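Long-range contacts in peptidase S15/CocE/NonD (Thaumarchaeota archaeon SCGC AB-539-E09, PDB 4PF1), which is an archaeal serine aminopeptidase of the S15 family with an alpha/beta-hydrolase fold, probably cleaving residues from the N-terminal end of peptides: residues A[533-538]-A[553-557]; A[302-306]-A[318-322]. All blocks are in the same frame, centred on the assembly; numbering follows the deposited sequence.

Interaction 1: A[533-538]-A[553-557]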
loop_
_atom_site.group_PDB
_atom_site.type_symbol
_atom_site.label_atom_id
_atom_site.label_comp_id
_atom_site.label_asym_id
_atom_site.label_seq_id
_atom_site.Cartn_x
_atom_site.Cartn_y
_atom_site.Cartn_z
ATOM N N PHE A 533 -33.829 -13.757 9.109
ATOM C CA PHE A 533 -35.129 -14.383 8.934
ATOM C C PHE A 533 -36.199 -13.301 8.799
ATOM O O PHE A 533 -36.299 -12.430 9.664
ATOM C CB PHE A 533 -35.446 -15.323 10.121
ATOM C CG PHE A 533 -36.627 -16.246 9.905
ATOM C CD1 PHE A 533 -37.930 -15.760 9.946
ATOM C CD2 PHE A 533 -36.438 -17.609 9.712
ATOM C CE1 PHE A 533 -39.019 -16.610 9.734
ATOM C CE2 PHE A 533 -37.527 -18.462 9.528
ATOM C CZ PHE A 533 -38.812 -17.957 9.535
ATOM N N ARG A 534 -37.011 -13.361 7.727
ATOM C CA ARG A 534 -38.116 -12.417 7.546
ATOM C C ARG A 534 -39.329 -12.959 8.303
ATOM O O ARG A 534 -39.900 -13.983 7.916
ATOM C CB ARG A 534 -38.415 -12.172 6.056
ATOM C CG ARG A 534 -39.383 -11.012 5.820
ATOM C CD ARG A 534 -38.999 -10.191 4.612
ATOM N NE ARG A 534 -37.977 -9.191 4.928
ATOM C CZ ARG A 534 -37.439 -8.369 4.032
ATOM N NH1 ARG A 534 -37.805 -8.431 2.757
ATOM N NH2 ARG A 534 -36.520 -7.486 4.401
ATOM N N GLY A 535 -39.647 -12.293 9.418
ATOM C CA GLY A 535 -40.679 -12.670 10.384
ATOM C C GLY A 535 -42.060 -13.015 9.868
ATOM O O GLY A 535 -42.767 -13.799 10.507
ATOM N N ARG A 536 -42.466 -12.437 8.722
ATOM C CA ARG A 536 -43.779 -12.709 8.118
ATOM C C ARG A 536 -43.914 -14.200 7.681
ATOM O O ARG A 536 -45.034 -14.672 7.476
ATOM C CB ARG A 536 -44.043 -11.762 6.927
ATOM C CG ARG A 536 -43.140 -12.023 5.719
ATOM C CD ARG A 536 -42.984 -10.822 4.808
ATOM N NE ARG A 536 -44.092 -10.684 3.864
ATOM C CZ ARG A 536 -45.039 -9.754 3.957
ATOM N NH1 ARG A 536 -46.005 -9.692 3.052
ATOM N NH2 ARG A 536 -45.022 -8.877 4.953
ATOM N N TYR A 537 -42.775 -14.932 7.570
ATOM C CA TYR A 537 -42.758 -16.345 7.168
ATOM C C TYR A 537 -42.457 -17.279 8.368
ATOM O O TYR A 537 -41.979 -18.400 8.171
ATOM C CB TYR A 537 -41.737 -16.574 6.026
ATOM C CG TYR A 537 -41.886 -15.605 4.873
ATOM C CD1 TYR A 537 -43.014 -15.630 4.055
ATOM C CD2 TYR A 537 -40.905 -14.657 4.603
ATOM C CE1 TYR A 537 -43.173 -14.718 3.014
ATOM C CE2 TYR A 537 -41.045 -13.749 3.555
ATOM C CZ TYR A 537 -42.181 -13.783 2.761
ATOM O OH TYR A 537 -42.328 -12.876 1.740
ATOM N N ARG A 538 -42.793 -16.833 9.601
ATOM C CA ARG A 538 -42.557 -17.577 10.848
ATOM C C ARG A 538 -43.292 -18.931 10.903
ATOM O O ARG A 538 -42.749 -19.894 11.446
ATOM C CB ARG A 538 -42.975 -16.727 12.064
ATOM C CG ARG A 538 -42.508 -17.292 13.404
ATOM C CD ARG A 538 -43.128 -16.564 14.586
ATOM N NE ARG A 538 -44.511 -16.979 14.838
ATOM C CZ ARG A 538 -44.856 -18.047 15.551
ATOM N NH1 ARG A 538 -43.923 -18.834 16.074
ATOM N NH2 ARG A 538 -46.133 -18.344 15.735
ATOM N N LEU A 553 -42.965 -14.664 20.388
ATOM C CA LEU A 553 -43.072 -15.714 19.370
ATOM C C LEU A 553 -41.747 -16.450 19.164
ATOM O O LEU A 553 -40.672 -15.850 19.270
ATOM C CB LEU A 553 -43.566 -15.130 18.032
ATOM C CG LEU A 553 -44.923 -14.418 18.064
ATOM C CD1 LEU A 553 -45.099 -13.534 16.851
ATOM C CD2 LEU A 553 -46.072 -15.408 18.179
ATOM N N GLU A 554 -41.837 -17.752 18.846
ATOM C CA GLU A 554 -40.682 -18.616 18.620
ATOM C C GLU A 554 -40.291 -18.634 17.144
ATOM O O GLU A 554 -41.147 -18.813 16.276
ATOM C CB GLU A 554 -40.980 -20.046 19.113
ATOM C CG GLU A 554 -39.766 -20.966 19.113
ATOM C CD GLU A 554 -40.007 -22.388 19.588
ATOM O OE1 GLU A 554 -41.098 -22.670 20.136
ATOM O OE2 GLU A 554 -39.089 -23.221 19.421
ATOM N N TYR A 555 -38.985 -18.484 16.877
ATOM C CA TYR A 555 -38.384 -18.511 15.543
ATOM C C TYR A 555 -37.301 -19.576 15.479
ATOM O O TYR A 555 -36.523 -19.721 16.424
ATOM C CB TYR A 555 -37.766 -17.140 15.190
ATOM C CG TYR A 555 -38.755 -15.999 15.169
ATOM C CD1 TYR A 555 -39.086 -15.315 16.337
ATOM C CD2 TYR A 555 -39.334 -15.575 13.977
ATOM C CE1 TYR A 555 -40.001 -14.266 16.324
ATOM C CE2 TYR A 555 -40.232 -14.511 13.949
ATOM C CZ TYR A 555 -40.576 -13.870 15.128
ATOM O OH TYR A 555 -41.460 -12.826 15.109
ATOM N N ARG A 556 -37.248 -20.317 14.373
ATOM C CA ARG A 556 -36.200 -21.302 14.135
ATOM C C ARG A 556 -35.343 -20.771 13.004
ATOM O O ARG A 556 -35.829 -20.641 11.879
ATOM C CB ARG A 556 -36.787 -22.688 13.810
ATOM C CG ARG A 556 -35.837 -23.835 14.149
ATOM C CD ARG A 556 -36.314 -25.161 13.585
ATOM N NE ARG A 556 -35.580 -25.530 12.374
ATOM C CZ ARG A 556 -34.596 -26.424 12.339
ATOM N NH1 ARG A 556 -34.234 -27.066 13.443
ATOM N NH2 ARG A 556 -33.975 -26.692 11.198
ATOM N N ILE A 557 -34.111 -20.339 13.320
ATOM C CA ILE A 557 -33.230 -19.738 12.320
ATOM C C ILE A 557 -31.954 -20.586 12.153
ATOM O O ILE A 557 -30.990 -20.413 12.909
ATOM C CB ILE A 557 -32.905 -18.237 12.633
ATOM C CG1 ILE A 557 -34.179 -17.434 12.990
ATOM C CG2 ILE A 557 -32.158 -17.578 11.462
ATOM C CD1 ILE A 557 -33.924 -16.164 13.829
#
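L553 opens strand 553-558, and its CB lies over one face of the R538 guanidinium. R538 CD also touches it, 3.8 Å from L553 CB. At E554 the backbone is the partner. R538 NH1 donates a hydrogen bond to E554 O (2.8 Å, 154°), while the E554 carboxylate leads away. Y555 follows, and its ring comes near segment 533-538. R538 CD sits over one face in a CH-pi contact, 3.9 Å from the Y555 ring centroid. G535 CA meets the ring edge, 4.0 Å from Y555 CE2. Y555 CD2 also packs on F533 CD1 at 4.3 Å. These contacts lie in the C-terminal non-catalytic domain and join two of its antiparallel sheets. Strand 525-534 is outermost in one; strand 553-558 pairs with 489-496 in the other. After strand 525-534 a short 3-10 turn at 535-536 brings R538 back to the second strand. R556 O lies 3.6 Å from F533 CE2. I557 adds an apolar contact, with I557 CG1 3.8 Å from F533 CB.

Interaction 2: A[302-306]-A[318-322]; sequences SPKLY and LVHFV
This is helix-on-sheet packing inside a beta-alpha-beta unit of the alpha/beta-hydrolase domain. Helix 301-309 lies against strand 319-324. Build 302-306 as regular alpha helix, with Y306 N hydrogen-bonded to S302 O at 3.1 Å. Build 319-322 as extended strand. The segment axes approach to 9.0 Å and run nearly antiparallel, at 151°. The CA atoms of Y306 and F321 are 6.2 Å apart. Both take chi1 t, with chi2 77° for Y306 and 47° for F321. The ring planes lie at 17° with centroids 5.4 Å apart, so the rings barely overlap. Y306 CB makes an off-centre CH-pi contact with the F321 ring, 4.2 Å from its centroid. Y306 CD1 reaches F321 CB at 3.5 Å and V319 CG1 at 4.2 Å. One turn earlier, P303 CA is 3.7 Å from F321 CZ. The side chains of S302 and V319 also touch I289 of strand 287-292, and Y306 touches V375 of strand 375-379. Strand 319-324 runs between these two, parallel to both.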
loop_
_atom_site.group_PDB
_atom_site.type_symbol
_atom_site.label_atom_id
_atom_site.label_comp_id
_atom_site.label_asym_id
_atom_site.label_seq_id
_atom_site.Cartn_x
_atom_site.Cartn_y
_atom_site.Cartn_z
ATOM N N SER A 302 -24.485 -25.845 -1.210
ATOM C CA SER A 302 -23.591 -27.006 -1.130
ATOM C C SER A 302 -23.861 -27.932 0.097
ATOM O O SER A 302 -24.038 -29.134 -0.121
ATOM C CB SER A 302 -22.133 -26.566 -1.176
ATOM O OG SER A 302 -21.887 -25.812 -2.353
ATOM N N PRO A 303 -23.962 -27.435 1.368
ATOM C CA PRO A 303 -24.267 -28.361 2.480
ATOM C C PRO A 303 -25.662 -28.992 2.366
ATOM O O PRO A 303 -25.825 -30.161 2.723
ATOM C CB PRO A 303 -24.143 -27.487 3.726
ATOM C CG PRO A 303 -24.282 -26.103 3.248
ATOM C CD PRO A 303 -23.771 -26.052 1.856
ATOM N N LYS A 304 -26.659 -28.240 1.833
ATOM C CA LYS A 304 -28.017 -28.768 1.629
ATOM C C LYS A 304 -28.002 -29.857 0.539
ATOM O O LYS A 304 -28.738 -30.838 0.649
ATOM C CB LYS A 304 -29.012 -27.640 1.275
ATOM C CG LYS A 304 -30.485 -28.073 1.268
ATOM C CD LYS A 304 -31.126 -28.013 2.658
ATOM C CE LYS A 304 -32.483 -28.681 2.704
ATOM N NZ LYS A 304 -33.530 -27.894 1.999
ATOM N N LEU A 305 -27.124 -29.702 -0.487
ATOM C CA LEU A 305 -26.953 -30.693 -1.557
ATOM C C LEU A 305 -26.451 -32.009 -0.991
ATOM O O LEU A 305 -27.040 -33.047 -1.274
ATOM C CB LEU A 305 -25.984 -30.196 -2.644
ATOM C CG LEU A 305 -26.569 -29.359 -3.768
ATOM C CD1 LEU A 305 -25.473 -28.904 -4.715
ATOM C CD2 LEU A 305 -27.648 -30.126 -4.538
ATOM N N TYR A 306 -25.375 -31.968 -0.165
ATOM C CA TYR A 306 -24.838 -33.173 0.469
ATOM C C TYR A 306 -25.900 -33.833 1.360
ATOM O O TYR A 306 -26.060 -35.046 1.303
ATOM C CB TYR A 306 -23.555 -32.869 1.282
ATOM C CG TYR A 306 -23.127 -34.017 2.180
ATOM C CD1 TYR A 306 -22.490 -35.140 1.657
ATOM C CD2 TYR A 306 -23.421 -34.010 3.540
ATOM C CE1 TYR A 306 -22.118 -36.206 2.472
ATOM C CE2 TYR A 306 -23.075 -35.082 4.361
ATOM C CZ TYR A 306 -22.428 -36.181 3.822
ATOM O OH TYR A 306 -22.080 -37.233 4.635
ATOM N N LEU A 318 -20.646 -42.344 -4.818
ATOM C CA LEU A 318 -20.727 -41.258 -5.797
ATOM C C LEU A 318 -20.620 -39.843 -5.199
ATOM O O LEU A 318 -20.068 -38.963 -5.858
ATOM C CB LEU A 318 -22.045 -41.367 -6.597
ATOM C CG LEU A 318 -22.286 -42.689 -7.351
ATOM C CD1 LEU A 318 -23.763 -42.924 -7.579
ATOM C CD2 LEU A 318 -21.532 -42.722 -8.675
ATOM N N VAL A 319 -21.173 -39.605 -3.994
ATOM C CA VAL A 319 -21.208 -38.252 -3.422
ATOM C C VAL A 319 -20.075 -38.002 -2.404
ATOM O O VAL A 319 -19.877 -38.784 -1.473
ATOM C CB VAL A 319 -22.602 -37.920 -2.810
ATOM C CG1 VAL A 319 -22.656 -36.488 -2.287
ATOM C CG2 VAL A 319 -23.715 -38.148 -3.823
ATOM N N HIS A 320 -19.363 -36.878 -2.591
ATOM C CA HIS A 320 -18.311 -36.379 -1.704
ATOM C C HIS A 320 -18.557 -34.900 -1.429
ATOM O O HIS A 320 -18.861 -34.151 -2.357
ATOM C CB HIS A 320 -16.918 -36.580 -2.319
ATOM C CG HIS A 320 -16.617 -37.992 -2.705
ATOM N ND1 HIS A 320 -16.018 -38.868 -1.819
ATOM C CD2 HIS A 320 -16.830 -38.630 -3.878
ATOM C CE1 HIS A 320 -15.887 -40.007 -2.479
ATOM N NE2 HIS A 320 -16.367 -39.912 -3.720
ATOM N N PHE A 321 -18.433 -34.476 -0.162
ATOM C CA PHE A 321 -18.632 -33.078 0.218
ATOM C C PHE A 321 -17.339 -32.474 0.761
ATOM O O PHE A 321 -16.737 -33.021 1.685
ATOM C CB PHE A 321 -19.778 -32.949 1.242
ATOM C CG PHE A 321 -20.054 -31.569 1.801
ATOM C CD1 PHE A 321 -20.136 -30.462 0.962
ATOM C CD2 PHE A 321 -20.314 -31.391 3.155
ATOM C CE1 PHE A 321 -20.406 -29.192 1.478
ATOM C CE2 PHE A 321 -20.592 -30.121 3.670
ATOM C CZ PHE A 321 -20.635 -29.030 2.829
ATOM N N VAL A 322 -16.907 -31.355 0.162
ATOM C CA VAL A 322 -15.711 -30.620 0.568
ATOM C C VAL A 322 -16.144 -29.236 1.051
ATOM O O VAL A 322 -16.823 -28.515 0.321
ATOM C CB VAL A 322 -14.637 -30.535 -0.560
ATOM C CG1 VAL A 322 -13.396 -29.779 -0.084
ATOM C CG2 VAL A 322 -14.253 -31.922 -1.066
#

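How the interactions relate
From the N terminus, interaction 2 comes first, in the catalytic part of the chain. It closes a loop of 11 residues, 307-317, which holds the end of helix 301-309 and the turn into strand 319-324. The chain then adds strands 375-379 and 384-388 to one end of the large mixed sheet and goes on to the antiparallel sheets of the C-terminal part. There interaction 1 closes a loop of 14 residues without helix or strand and ties two of those sheets together. The contacts follow in series and neither nest nor cross. The centres of interactions 1 and 2 are about 27 Å apart. The nearest atoms of interactions 1 and 2 are about 9 Å apart, so the two do not touch.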